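Local coordinates for mannan endo-1,6-alpha-mannosidase (Chaetomium thermophilum, PDB 6RY0), which probably cleaves alpha-1,6-mannosidic linkages and is thought to help transfer GPI-anchored glycoproteins into the fungal cell wall, at residues T42-M47 and P96-V101; M48-G53 and H385-G390; W76-A81 and C316-L321; M83-D88 and E391-L396; G366-F371 and F378-V383. All coordinates share one frame; numbering follows the deposited sequence.

Contact 1 of 5, residues T42-M47 and P96-V101; sequences TLAYDM and PSYNHV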
# COMPACT_ATOMS: atom_id res chain seq x y z
N THR A 42 -10.86 -4.66 -18.30
CA THR A 42 -10.75 -3.41 -19.06
C THR A 42 -10.06 -2.33 -18.26
O THR A 42 -9.23 -1.58 -18.80
CB THR A 42 -12.15 -2.97 -19.53
OG1 THR A 42 -12.79 -4.03 -20.25
CG2 THR A 42 -12.10 -1.71 -20.37
N LEU A 43 -10.34 -2.27 -16.96
CA LEU A 43 -9.66 -1.32 -16.09
C LEU A 43 -8.16 -1.65 -16.01
O LEU A 43 -7.31 -0.74 -15.93
CB LEU A 43 -10.28 -1.33 -14.70
CG LEU A 43 -11.65 -0.66 -14.63
CD1 LEU A 43 -12.41 -1.16 -13.42
CD2 LEU A 43 -11.51 0.83 -14.61
N ALA A 44 -7.81 -2.93 -16.02
CA ALA A 44 -6.42 -3.34 -15.99
C ALA A 44 -5.71 -2.89 -17.28
O ALA A 44 -4.54 -2.49 -17.25
CB ALA A 44 -6.29 -4.85 -15.77
N TYR A 45 -6.40 -2.98 -18.40
CA TYR A 45 -5.88 -2.48 -19.68
C TYR A 45 -5.66 -0.97 -19.62
O TYR A 45 -4.60 -0.49 -19.98
CB TYR A 45 -6.88 -2.89 -20.80
CG TYR A 45 -6.50 -2.36 -22.15
CD1 TYR A 45 -6.84 -1.08 -22.54
CD2 TYR A 45 -5.78 -3.16 -23.05
CE1 TYR A 45 -6.41 -0.60 -23.82
CE2 TYR A 45 -5.38 -2.69 -24.30
CZ TYR A 45 -5.66 -1.42 -24.64
OH TYR A 45 -5.25 -0.91 -25.84
N ASP A 46 -6.67 -0.22 -19.19
CA ASP A 46 -6.54 1.23 -19.17
C ASP A 46 -5.45 1.69 -18.22
O ASP A 46 -4.75 2.65 -18.53
CB ASP A 46 -7.86 1.91 -18.84
CG ASP A 46 -8.76 2.09 -20.04
OD1 ASP A 46 -8.34 1.72 -21.16
OD2 ASP A 46 -9.90 2.63 -19.87
N MET A 47 -5.27 1.04 -17.08
CA MET A 47 -4.19 1.42 -16.19
C MET A 47 -2.83 1.12 -16.84
O MET A 47 -1.89 1.90 -16.73
CB MET A 47 -4.35 0.68 -14.85
CG MET A 47 -3.24 0.85 -13.84
SD MET A 47 -3.06 2.54 -13.31
CE MET A 47 -1.36 2.60 -12.78
N PRO A 96 -3.69 -13.85 -15.85
CA PRO A 96 -2.24 -13.73 -15.70
C PRO A 96 -1.60 -12.86 -16.77
O PRO A 96 -0.39 -12.85 -16.86
CB PRO A 96 -1.78 -15.18 -15.85
CG PRO A 96 -2.71 -15.70 -16.95
CD PRO A 96 -4.05 -15.03 -16.68
N SER A 97 -2.41 -12.17 -17.59
CA SER A 97 -1.89 -11.45 -18.75
C SER A 97 -0.71 -10.54 -18.48
O SER A 97 0.18 -10.42 -19.32
CB SER A 97 -3.01 -10.60 -19.37
OG SER A 97 -4.05 -11.43 -19.87
N TYR A 98 -0.72 -9.84 -17.35
CA TYR A 98 0.31 -8.87 -17.02
C TYR A 98 1.40 -9.42 -16.11
O TYR A 98 2.31 -8.68 -15.75
CB TYR A 98 -0.32 -7.60 -16.42
CG TYR A 98 -1.35 -7.01 -17.34
CD1 TYR A 98 -0.97 -6.38 -18.53
CD2 TYR A 98 -2.70 -7.12 -17.07
CE1 TYR A 98 -1.92 -5.87 -19.41
CE2 TYR A 98 -3.67 -6.62 -17.97
CZ TYR A 98 -3.25 -6.00 -19.13
OH TYR A 98 -4.15 -5.46 -20.03
N ASN A 99 1.34 -10.69 -15.75
CA ASN A 99 2.27 -11.22 -14.74
C ASN A 99 3.74 -11.06 -15.15
O ASN A 99 4.57 -10.72 -14.30
CB ASN A 99 1.98 -12.68 -14.40
CG ASN A 99 0.73 -12.84 -13.56
OD1 ASN A 99 0.06 -11.89 -13.20
ND2 ASN A 99 0.42 -14.10 -13.25
N HIS A 100 4.07 -11.27 -16.41
CA HIS A 100 5.46 -11.15 -16.84
C HIS A 100 5.97 -9.72 -16.70
O HIS A 100 7.09 -9.48 -16.26
CB HIS A 100 5.65 -11.69 -18.28
CG HIS A 100 4.97 -10.90 -19.37
ND1 HIS A 100 3.60 -10.90 -19.57
CD2 HIS A 100 5.49 -10.15 -20.37
CE1 HIS A 100 3.31 -10.15 -20.62
NE2 HIS A 100 4.44 -9.70 -21.14
N VAL A 101 5.13 -8.77 -17.09
CA VAL A 101 5.48 -7.36 -17.01
C VAL A 101 5.71 -6.95 -15.55
O VAL A 101 6.64 -6.20 -15.23
CB VAL A 101 4.31 -6.50 -17.64
CG1 VAL A 101 4.50 -5.03 -17.38
CG2 VAL A 101 4.16 -6.79 -19.12
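Y98 carries the contact, reaching from its loop to lay the far end of its phenol against A44 and Y45. The apolar share is small: Y98 CE2 meets A44 CB at 3.9 Å. CG of Y98 lies beside its backbone N, anti to the carbonyl carbon (chi1 -56°), and from there the ring extends to the helix. The phenol oxygen adds packing but no hydrogen bond across the contact. Y98 OH lies 3.5 Å from Y45 CA and 3.8 Å from Y45 CB, resting where the Y45 side chain leaves the helix.

The pairing joins helix 33-48 to the lead-in of helix 99-108, two helices of the all-helical (alpha/alpha)6 barrel expected of glycosyl hydrolase family 76. Replacing Y98 with alanine would probably open a gap beside A44 and deprive Y45 of the oxygen packed at the root of its side chain.

Aromatic packing continues beyond the pair: Y98 meets Y86 of helix 76-93 edge-to-face. Within the backbone, a type I turn from P96 to N99 sets the tyrosine just ahead of the helix, closed by N99 N to P96 O at 3.0 Å.

Contact 2 of 5, residues M48-G53 and H385-G390; sequences MLFYKG and HTSGAG. With CA (calcium ion), chain C.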
# COMPACT_ATOMS: atom_id res chain seq x y z
N MET A 48 -2.73 -0.00 -17.54
CA MET A 48 -1.46 -0.40 -18.13
C MET A 48 -1.05 0.56 -19.24
O MET A 48 0.14 0.69 -19.49
CB MET A 48 -1.53 -1.85 -18.64
CG MET A 48 -0.22 -2.50 -19.07
SD MET A 48 0.95 -2.57 -17.69
CE MET A 48 0.63 -3.77 -16.46
N LEU A 49 -1.99 1.27 -19.87
CA LEU A 49 -1.64 2.25 -20.89
C LEU A 49 -0.72 3.34 -20.33
O LEU A 49 0.04 3.96 -21.08
CB LEU A 49 -2.87 2.90 -21.51
CG LEU A 49 -3.76 1.98 -22.33
CD1 LEU A 49 -5.03 2.77 -22.74
CD2 LEU A 49 -3.05 1.45 -23.55
N PHE A 50 -0.81 3.64 -19.02
CA PHE A 50 0.07 4.65 -18.45
C PHE A 50 1.52 4.19 -18.35
O PHE A 50 2.42 5.01 -18.23
CB PHE A 50 -0.42 5.02 -17.05
CG PHE A 50 -1.73 5.76 -17.03
CD1 PHE A 50 -1.77 7.13 -17.20
CD2 PHE A 50 -2.90 5.10 -16.80
CE1 PHE A 50 -2.98 7.81 -17.19
CE2 PHE A 50 -4.11 5.78 -16.80
CZ PHE A 50 -4.15 7.13 -17.00
N TYR A 51 1.72 2.89 -18.28
CA TYR A 51 2.99 2.27 -17.97
C TYR A 51 3.77 1.97 -19.25
O TYR A 51 3.25 1.30 -20.13
CB TYR A 51 2.74 0.99 -17.20
CG TYR A 51 4.00 0.22 -16.87
CD1 TYR A 51 4.87 0.66 -15.89
CD2 TYR A 51 4.29 -0.97 -17.51
CE1 TYR A 51 6.03 -0.05 -15.59
CE2 TYR A 51 5.44 -1.69 -17.22
CZ TYR A 51 6.30 -1.23 -16.25
OH TYR A 51 7.43 -1.91 -15.90
N LYS A 52 5.00 2.46 -19.32
CA LYS A 52 5.86 2.28 -20.48
C LYS A 52 7.07 1.42 -20.17
O LYS A 52 7.89 1.20 -21.06
CB LYS A 52 6.35 3.68 -20.96
CG LYS A 52 5.26 4.74 -21.08
CD LYS A 52 4.18 4.29 -21.99
CE LYS A 52 3.18 5.40 -22.24
NZ LYS A 52 2.04 4.89 -23.04
N GLY A 53 7.21 0.92 -18.95
CA GLY A 53 8.46 0.33 -18.52
C GLY A 53 8.88 -0.93 -19.17
O GLY A 53 10.04 -1.33 -19.06
N HIS A 385 -3.57 17.85 -12.03
CA HIS A 385 -2.24 18.03 -12.61
C HIS A 385 -1.49 16.74 -12.86
O HIS A 385 -0.26 16.73 -12.84
CB HIS A 385 -1.38 18.98 -11.76
CG HIS A 385 -2.13 20.18 -11.30
ND1 HIS A 385 -2.43 21.21 -12.16
CD2 HIS A 385 -2.72 20.47 -10.13
CE1 HIS A 385 -3.14 22.12 -11.52
NE2 HIS A 385 -3.34 21.70 -10.28
N THR A 386 -2.21 15.66 -13.15
CA THR A 386 -1.59 14.43 -13.60
C THR A 386 -2.37 13.87 -14.76
O THR A 386 -3.51 14.26 -15.03
CB THR A 386 -1.46 13.32 -12.50
OG1 THR A 386 -2.65 12.53 -12.46
CG2 THR A 386 -1.11 13.87 -11.15
N SER A 387 -1.76 12.87 -15.41
CA SER A 387 -2.41 12.15 -16.49
C SER A 387 -3.52 11.23 -16.04
O SER A 387 -4.29 10.79 -16.88
CB SER A 387 -1.39 11.38 -17.30
OG SER A 387 -0.76 10.43 -16.45
N GLY A 388 -3.60 10.92 -14.73
CA GLY A 388 -4.69 10.13 -14.20
C GLY A 388 -4.37 8.69 -13.83
O GLY A 388 -5.30 7.90 -13.65
N ALA A 389 -3.09 8.34 -13.70
CA ALA A 389 -2.75 6.95 -13.39
C ALA A 389 -3.20 6.53 -12.00
O ALA A 389 -3.60 5.38 -11.82
CB ALA A 389 -1.24 6.74 -13.51
N GLY A 390 -3.16 7.42 -11.02
CA GLY A 390 -3.57 7.02 -9.69
C GLY A 390 -5.05 6.76 -9.59
O GLY A 390 -5.48 5.82 -8.91
CA CA C . 2.02 17.06 -13.71
O HOH W 1 4.15 16.71 -12.71
O HOH W 2 3.61 16.66 -15.56
O HOH W 3 0.94 17.16 -15.69
O HOH W 4 2.23 17.06 -11.64
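F50 lays one face of its ring over the backbone and methyl of A389, while its rim reaches S387. A389 CB stands 3.9 Å from the centroid of the F50 ring, 21° off the normal, a CH-pi contact. At the edge, S387 O comes within 3.3 Å of F50 CE1 near the ring plane, and S387 OG sits 3.5 Å from the same carbon. F50 CZ packs on G388 C at 3.5 Å. CG of F50 is anti to the carbonyl carbon (chi1 -69°), which sends the ring toward A389. With an alanine in place of F50, the A389 methyl would probably lose its aromatic cover and the S387-G388 peptide its packing.

Further out, Y74 OH hydrogen-bonds to S387 OG and to A389 N, and T386 OG1 accepts from G388 N at 2.9 Å, an ST turn leading up to G388 at the N-cap of helix 389-401. The turn directly follows a calcium ligand: H385 O binds the calcium ion at 2.5 Å, joined by four waters and D73 OD1. D73 also takes S387 N through OD2, so one carboxylate serves both the metal and the turn. A type I turn from M48 to Y51 holds F50.

Contact 3 of 5, residues W76-A81 and C316-L321; sequences WWEGGA and CTADML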
# COMPACT_ATOMS: atom_id res chain seq x y z
N TRP A 76 8.78 7.11 -7.77
CA TRP A 76 9.19 5.70 -7.75
C TRP A 76 8.27 4.81 -6.93
O TRP A 76 7.92 3.71 -7.37
CB TRP A 76 10.61 5.67 -7.18
CG TRP A 76 11.25 4.34 -6.99
CD1 TRP A 76 11.76 3.52 -7.97
CD2 TRP A 76 11.55 3.70 -5.75
NE1 TRP A 76 12.33 2.40 -7.40
CE2 TRP A 76 12.24 2.51 -6.04
CE3 TRP A 76 11.35 4.05 -4.42
CZ2 TRP A 76 12.68 1.66 -5.06
CZ3 TRP A 76 11.79 3.18 -3.43
CH2 TRP A 76 12.47 2.00 -3.77
N TRP A 77 7.88 5.23 -5.73
CA TRP A 77 7.08 4.35 -4.90
C TRP A 77 5.76 4.01 -5.55
O TRP A 77 5.20 2.93 -5.27
CB TRP A 77 6.81 5.01 -3.53
CG TRP A 77 5.75 6.01 -3.57
CD1 TRP A 77 5.82 7.30 -3.99
CD2 TRP A 77 4.37 5.75 -3.26
NE1 TRP A 77 4.56 7.87 -3.97
CE2 TRP A 77 3.66 6.94 -3.49
CE3 TRP A 77 3.67 4.62 -2.80
CZ2 TRP A 77 2.28 7.05 -3.25
CZ3 TRP A 77 2.32 4.75 -2.54
CH2 TRP A 77 1.66 5.94 -2.77
N GLU A 78 5.22 4.89 -6.41
CA GLU A 78 3.93 4.62 -7.03
C GLU A 78 4.04 3.50 -8.06
O GLU A 78 3.07 2.81 -8.33
CB GLU A 78 3.35 5.92 -7.59
CG GLU A 78 1.92 5.77 -8.05
CD GLU A 78 1.22 7.08 -8.35
OE1 GLU A 78 1.67 8.15 -7.97
OE2 GLU A 78 0.11 6.97 -9.00
N GLY A 79 5.24 3.31 -8.61
CA GLY A 79 5.48 2.14 -9.41
C GLY A 79 5.34 0.88 -8.58
O GLY A 79 4.74 -0.11 -9.01
N GLY A 80 5.89 0.89 -7.37
CA GLY A 80 5.74 -0.23 -6.47
C GLY A 80 4.29 -0.50 -6.10
O GLY A 80 3.84 -1.65 -6.02
N ALA A 81 3.54 0.57 -5.88
CA ALA A 81 2.11 0.43 -5.63
C ALA A 81 1.40 -0.18 -6.82
O ALA A 81 0.51 -1.05 -6.65
CB ALA A 81 1.51 1.82 -5.31
N CYS A 316 -5.64 17.50 -4.18
CA CYS A 316 -4.97 16.22 -3.95
C CYS A 316 -3.71 16.06 -4.80
O CYS A 316 -3.76 16.32 -6.00
CB CYS A 316 -5.93 15.07 -4.22
SG CYS A 316 -7.42 14.99 -3.14
N THR A 317 -2.61 15.60 -4.20
CA THR A 317 -1.39 15.36 -4.95
C THR A 317 -1.44 14.00 -5.62
O THR A 317 -2.29 13.16 -5.32
CB THR A 317 -0.18 15.36 -4.01
OG1 THR A 317 -0.31 14.23 -3.16
CG2 THR A 317 -0.06 16.65 -3.17
N ALA A 318 -0.48 13.75 -6.52
CA ALA A 318 -0.41 12.46 -7.20
C ALA A 318 -0.45 11.31 -6.19
O ALA A 318 -1.13 10.31 -6.40
CB ALA A 318 0.84 12.38 -8.05
N ASP A 319 0.31 11.44 -5.11
CA ASP A 319 0.34 10.36 -4.14
C ASP A 319 -1.09 10.11 -3.57
O ASP A 319 -1.56 8.99 -3.44
CB ASP A 319 1.26 10.68 -2.96
CG ASP A 319 2.74 10.68 -3.29
OD1 ASP A 319 3.19 10.37 -4.41
OD2 ASP A 319 3.46 10.91 -2.31
N MET A 320 -1.76 11.20 -3.19
CA MET A 320 -3.06 11.10 -2.53
C MET A 320 -4.15 10.46 -3.40
O MET A 320 -5.07 9.83 -2.88
CB MET A 320 -3.53 12.49 -2.07
CG MET A 320 -2.63 13.11 -1.03
SD MET A 320 -3.06 14.84 -0.76
CE MET A 320 -1.58 15.37 0.10
N LEU A 321 -4.02 10.58 -4.72
CA LEU A 321 -4.98 9.99 -5.64
C LEU A 321 -4.99 8.47 -5.62
O LEU A 321 -5.94 7.85 -6.10
CB LEU A 321 -4.71 10.54 -7.04
CG LEU A 321 -4.84 12.06 -7.20
CD1 LEU A 321 -4.23 12.51 -8.49
CD2 LEU A 321 -6.29 12.52 -7.09
O HOH W 5 -1.26 9.23 -8.90
O HOH W 6 3.77 9.70 -7.14
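The beginning of helix 76-93 lies near two calcium sites, and there W77 and E78 meet D319 and A318; W77 also touches D129, a ligand of the second site, which is not occupied here. The direct link is W77 NE1 to D319 OD1, 2.9 Å with an N-H...O angle of 155°. The acceptor lies in the indole plane, whereas the carboxylate stands almost perpendicular to the ring, and its oxygen is met from above, 59° out of the carboxylate plane. W77 CG sits between its backbone N and carbonyl carbon (chi1 79°), and this turns the N-H edge of the indole to the aspartate.

E78 reaches the same segment through water. Water 6 donates to E78 OE1 at 2.7 Å and to D319 OD1 at 2.9 Å; water 5 donates to E78 OE2 at 2.6 Å and to A318 O at 2.7 Å.

D319 OD1 thus has two donors, the indole and water 6. It lies 4.5 Å from E78 OE1, so two acidic groups face each other, and water 6, with a hydrogen for each, probably eases their repulsion. The indole N-H would likewise help to offset negative charge on D319.

Contact 4 of 5, residues M83-D88 and E391-L396; sequences MGTYVD and EAMSVL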
# COMPACT_ATOMS: atom_id res chain seq x y z
N MET A 83 2.73 -2.23 -9.04
CA MET A 83 3.07 -3.64 -9.11
C MET A 83 2.18 -4.44 -8.19
O MET A 83 1.63 -5.47 -8.55
CB MET A 83 4.55 -3.86 -8.77
CG MET A 83 5.57 -3.17 -9.68
SD MET A 83 5.53 -3.57 -11.44
CE MET A 83 4.62 -2.18 -12.09
N GLY A 84 2.05 -3.98 -6.94
CA GLY A 84 1.22 -4.71 -6.00
C GLY A 84 -0.24 -4.77 -6.43
O GLY A 84 -0.91 -5.79 -6.25
N THR A 85 -0.75 -3.69 -7.01
CA THR A 85 -2.12 -3.68 -7.51
C THR A 85 -2.34 -4.81 -8.52
O THR A 85 -3.38 -5.47 -8.51
CB THR A 85 -2.46 -2.32 -8.14
OG1 THR A 85 -2.29 -1.29 -7.17
CG2 THR A 85 -3.90 -2.28 -8.59
N TYR A 86 -1.35 -5.06 -9.39
CA TYR A 86 -1.45 -6.10 -10.37
C TYR A 86 -1.21 -7.51 -9.83
O TYR A 86 -1.78 -8.47 -10.34
CB TYR A 86 -0.54 -5.85 -11.60
CG TYR A 86 -1.18 -4.86 -12.55
CD1 TYR A 86 -1.12 -3.49 -12.32
CD2 TYR A 86 -1.88 -5.29 -13.68
CE1 TYR A 86 -1.74 -2.60 -13.16
CE2 TYR A 86 -2.50 -4.39 -14.53
CZ TYR A 86 -2.43 -3.05 -14.26
OH TYR A 86 -3.01 -2.12 -15.07
N VAL A 87 -0.39 -7.64 -8.80
CA VAL A 87 -0.31 -8.92 -8.08
C VAL A 87 -1.68 -9.28 -7.50
O VAL A 87 -2.14 -10.42 -7.61
CB VAL A 87 0.78 -8.83 -6.99
CG1 VAL A 87 0.75 -10.05 -6.08
CG2 VAL A 87 2.17 -8.68 -7.63
N ASP A 88 -2.34 -8.29 -6.90
CA ASP A 88 -3.71 -8.50 -6.41
C ASP A 88 -4.69 -8.77 -7.55
O ASP A 88 -5.55 -9.64 -7.43
CB ASP A 88 -4.20 -7.33 -5.55
CG ASP A 88 -4.11 -7.59 -4.07
OD1 ASP A 88 -4.04 -8.76 -3.63
OD2 ASP A 88 -4.15 -6.56 -3.33
N GLU A 391 -5.84 7.58 -10.29
CA GLU A 391 -7.28 7.37 -10.35
C GLU A 391 -7.60 6.03 -10.99
O GLU A 391 -8.46 5.27 -10.52
CB GLU A 391 -7.94 8.51 -11.15
CG GLU A 391 -7.82 9.90 -10.52
CD GLU A 391 -6.59 10.69 -10.90
OE1 GLU A 391 -5.51 10.11 -11.16
OE2 GLU A 391 -6.72 11.94 -10.89
N ALA A 392 -6.91 5.73 -12.09
CA ALA A 392 -7.09 4.46 -12.78
C ALA A 392 -6.71 3.29 -11.88
O ALA A 392 -7.39 2.26 -11.84
CB ALA A 392 -6.29 4.46 -14.06
N MET A 393 -5.61 3.45 -11.14
CA MET A 393 -5.15 2.39 -10.23
C MET A 393 -6.18 2.16 -9.12
O MET A 393 -6.45 1.02 -8.74
CB MET A 393 -3.80 2.81 -9.63
CG MET A 393 -3.06 1.65 -8.92
SD MET A 393 -1.60 2.14 -7.99
CE MET A 393 -0.70 3.04 -9.24
N SER A 394 -6.73 3.26 -8.60
CA SER A 394 -7.69 3.15 -7.52
C SER A 394 -8.98 2.49 -7.95
O SER A 394 -9.53 1.69 -7.17
CB SER A 394 -7.94 4.52 -6.89
OG SER A 394 -6.79 4.94 -6.17
N VAL A 395 -9.49 2.79 -9.15
CA VAL A 395 -10.70 2.11 -9.59
C VAL A 395 -10.41 0.63 -9.88
O VAL A 395 -11.21 -0.23 -9.54
CB VAL A 395 -11.35 2.80 -10.79
CG1 VAL A 395 -12.61 2.05 -11.21
CG2 VAL A 395 -11.67 4.25 -10.44
N LEU A 396 -9.27 0.34 -10.51
CA LEU A 396 -8.88 -1.05 -10.73
C LEU A 396 -8.88 -1.83 -9.41
O LEU A 396 -9.40 -2.95 -9.32
CB LEU A 396 -7.52 -1.12 -11.40
CG LEU A 396 -6.89 -2.52 -11.53
CD1 LEU A 396 -7.75 -3.43 -12.36
CD2 LEU A 396 -5.51 -2.39 -12.15
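T85 and L396 lie at the close-packed heart of this helix pair. T85 CG2 meets L396 CD2 at 3.9 Å, and the same leucine methyl makes an off-centre CH-pi contact with the Y86 ring, 4.2 Å from the centroid and 29° from the normal. Its nearest ring atom is Y86 CZ, at 3.8 Å, and the two side chains cross at about a right angle. M393 CG also reaches T85, 3.5 Å from OG1, but this contact is less certain because the methionine side chain has two deposited conformers.

The threonine's torsion divides its work: CG2 is anti to the backbone N (chi1 of OG1 -58°) and faces L396, while OG1 turns back to bond A81 O within its own helix. The Y86 hydroxyl is likewise engaged, by A44 O on helix 33-48.

The axes of the two segments approach to 10.5 Å, and contact is limited to T85, Y86, M393 and L396; on the looser side M83 and V87 pack on helix 99-108 instead. No side of the contact opens to solvent, since every touching residue is buried.

The two segments run the same way, 25° apart, with side chains filling the space between them. Such near-parallel packing is consistent with helices of the same direction in an (alpha/alpha)6 barrel.

Contact 5 of 5, residues G366-F371 and F378-V383; sequences GRRCGF and FVDPSV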
# COMPACT_ATOMS: atom_id res chain seq x y z
N GLY A 366 -15.03 7.35 -23.21
CA GLY A 366 -16.32 7.06 -22.60
C GLY A 366 -16.21 6.23 -21.32
O GLY A 366 -17.23 5.89 -20.74
N ARG A 367 -14.99 5.93 -20.88
CA ARG A 367 -14.79 5.11 -19.69
C ARG A 367 -13.63 5.62 -18.86
O ARG A 367 -13.21 4.94 -17.92
CB ARG A 367 -14.57 3.64 -20.08
CG ARG A 367 -13.27 3.38 -20.80
CD ARG A 367 -13.22 1.98 -21.39
NE ARG A 367 -11.88 1.67 -21.80
CZ ARG A 367 -11.53 0.72 -22.66
NH1 ARG A 367 -12.43 0.03 -23.34
NH2 ARG A 367 -10.24 0.45 -22.83
N ARG A 368 -13.13 6.81 -19.14
CA ARG A 368 -11.98 7.32 -18.39
C ARG A 368 -12.41 7.57 -16.95
O ARG A 368 -13.49 8.10 -16.69
CB ARG A 368 -11.42 8.58 -19.04
CG ARG A 368 -10.14 9.15 -18.42
CD ARG A 368 -9.66 10.42 -19.16
NE ARG A 368 -8.42 10.88 -18.56
CZ ARG A 368 -7.90 12.09 -18.56
NH1 ARG A 368 -8.53 13.16 -19.02
NH2 ARG A 368 -6.73 12.22 -17.91
N CYS A 369 -11.53 7.24 -16.00
CA CYS A 369 -11.83 7.34 -14.58
C CYS A 369 -11.22 8.58 -13.95
O CYS A 369 -10.04 8.87 -14.09
CB CYS A 369 -11.29 6.11 -13.84
SG CYS A 369 -12.11 4.53 -14.24
N GLY A 370 -12.06 9.25 -13.16
CA GLY A 370 -11.60 10.30 -12.27
C GLY A 370 -11.57 9.83 -10.82
O GLY A 370 -11.62 8.63 -10.52
N PHE A 371 -11.43 10.81 -9.94
CA PHE A 371 -11.15 10.61 -8.53
C PHE A 371 -12.33 10.87 -7.63
O PHE A 371 -12.38 10.36 -6.50
CB PHE A 371 -10.05 11.58 -8.11
CG PHE A 371 -9.60 11.42 -6.67
CD1 PHE A 371 -8.95 10.27 -6.26
CD2 PHE A 371 -9.81 12.43 -5.75
CE1 PHE A 371 -8.52 10.13 -4.97
CE2 PHE A 371 -9.36 12.29 -4.45
CZ PHE A 371 -8.73 11.13 -4.06
N PHE A 378 -17.76 12.59 -13.31
CA PHE A 378 -16.41 12.56 -13.84
C PHE A 378 -15.80 13.94 -13.77
O PHE A 378 -16.39 14.91 -14.23
CB PHE A 378 -16.41 12.06 -15.28
CG PHE A 378 -15.05 12.15 -15.93
CD1 PHE A 378 -14.08 11.18 -15.65
CD2 PHE A 378 -14.71 13.20 -16.77
CE1 PHE A 378 -12.82 11.28 -16.17
CE2 PHE A 378 -13.48 13.27 -17.32
CZ PHE A 378 -12.51 12.31 -17.02
N VAL A 379 -14.58 14.00 -13.25
CA VAL A 379 -13.75 15.19 -13.22
C VAL A 379 -12.45 14.79 -13.93
O VAL A 379 -11.83 13.79 -13.60
CB VAL A 379 -13.44 15.61 -11.77
CG1 VAL A 379 -12.48 16.76 -11.74
CG2 VAL A 379 -14.72 15.95 -11.01
N ASP A 380 -12.03 15.60 -14.89
CA ASP A 380 -10.81 15.31 -15.61
C ASP A 380 -9.61 15.32 -14.67
O ASP A 380 -9.41 16.28 -13.94
CB ASP A 380 -10.62 16.36 -16.70
CG ASP A 380 -9.63 15.94 -17.73
OD1 ASP A 380 -8.50 15.63 -17.39
OD2 ASP A 380 -10.01 15.80 -18.90
N PRO A 381 -8.79 14.25 -14.68
CA PRO A 381 -7.57 14.25 -13.88
C PRO A 381 -6.65 15.43 -14.09
O PRO A 381 -5.85 15.72 -13.20
CB PRO A 381 -6.90 12.92 -14.25
CG PRO A 381 -8.08 12.03 -14.56
CD PRO A 381 -9.07 12.92 -15.26
N SER A 382 -6.79 16.16 -15.17
CA SER A 382 -5.96 17.34 -15.37
C SER A 382 -6.21 18.39 -14.27
O SER A 382 -5.31 19.19 -14.01
CB SER A 382 -6.24 17.93 -16.75
OG SER A 382 -7.56 18.48 -16.80
N VAL A 383 -7.36 18.35 -13.59
CA VAL A 383 -7.60 19.32 -12.54
C VAL A 383 -6.62 19.12 -11.39
O VAL A 383 -6.32 20.08 -10.66
CB VAL A 383 -9.07 19.31 -11.99
CG1 VAL A 383 -10.03 19.54 -13.13
CG2 VAL A 383 -9.39 18.08 -11.13
O HOH W 7 -10.77 13.44 -20.21
O HOH W 8 -10.73 13.25 -11.11
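R368 crosses F378 obliquely and finishes on P381 and D380. Its chain is extended from CG to NE, CG being anti to the backbone N (chi1 -175°), and its aliphatic part skirts the phenylalanine: R368 CB and CG come near F378 CE1, and R368 CD lies 4.0 Å from F378 CZ. NE approaches P381 CD, and R368 CZ packs on P381 CD at 3.6 Å, the proline methylene sitting over the centre of one guanidinium face.

The two terminal nitrogens then part. R368 NH1 forms a salt bridge with D380 OD1 at 3.0 Å, but the hydrogen bond in it is weak, bent to 123°, with the two flat groups nearly perpendicular. Water 7, at the guanidinium edge and in its plane, accepts from R368 NH1 at 2.6 Å and donates to D380 OD2 at 2.8 Å. NH2 bonds S387 O. D380 OD1 is in turn held by S382 N at 2.9 Å, an Asx turn that orients the carboxylate.

Both segments belong to the long loop between helices 342-358 and 389-401. The C369-C360 disulfide anchors it, E391 of the second helix packs on P381, and R367 makes a salt bridge with D46 of helix 33-48.

In the fold
From the N terminus, helix 33-48 makes the first connection: contact 1 closes a loop of 48 residues that contains helix 76-93, and contact 2, which follows at 48-53, reaches across most of the chain to the calcium-side turn before helix 389-401. Helix 76-93 then makes contact 3, a long loop lying wholly within contact 2, and contact 4, which joins helix 389-401. Contact 1 crosses contacts 2, 3 and 4, and contact 4 also crosses contacts 2 and 3. Contact 5 is a local closure within the spans of contacts 2 and 4, and comes after contacts 1 and 3 in the chain. Contacts 2 and 4 tie the N-terminal part to helix 389-401, contact 3 ties helix 76-93 to loop 316-321, and contact 5 braces the loop before helix 389-401.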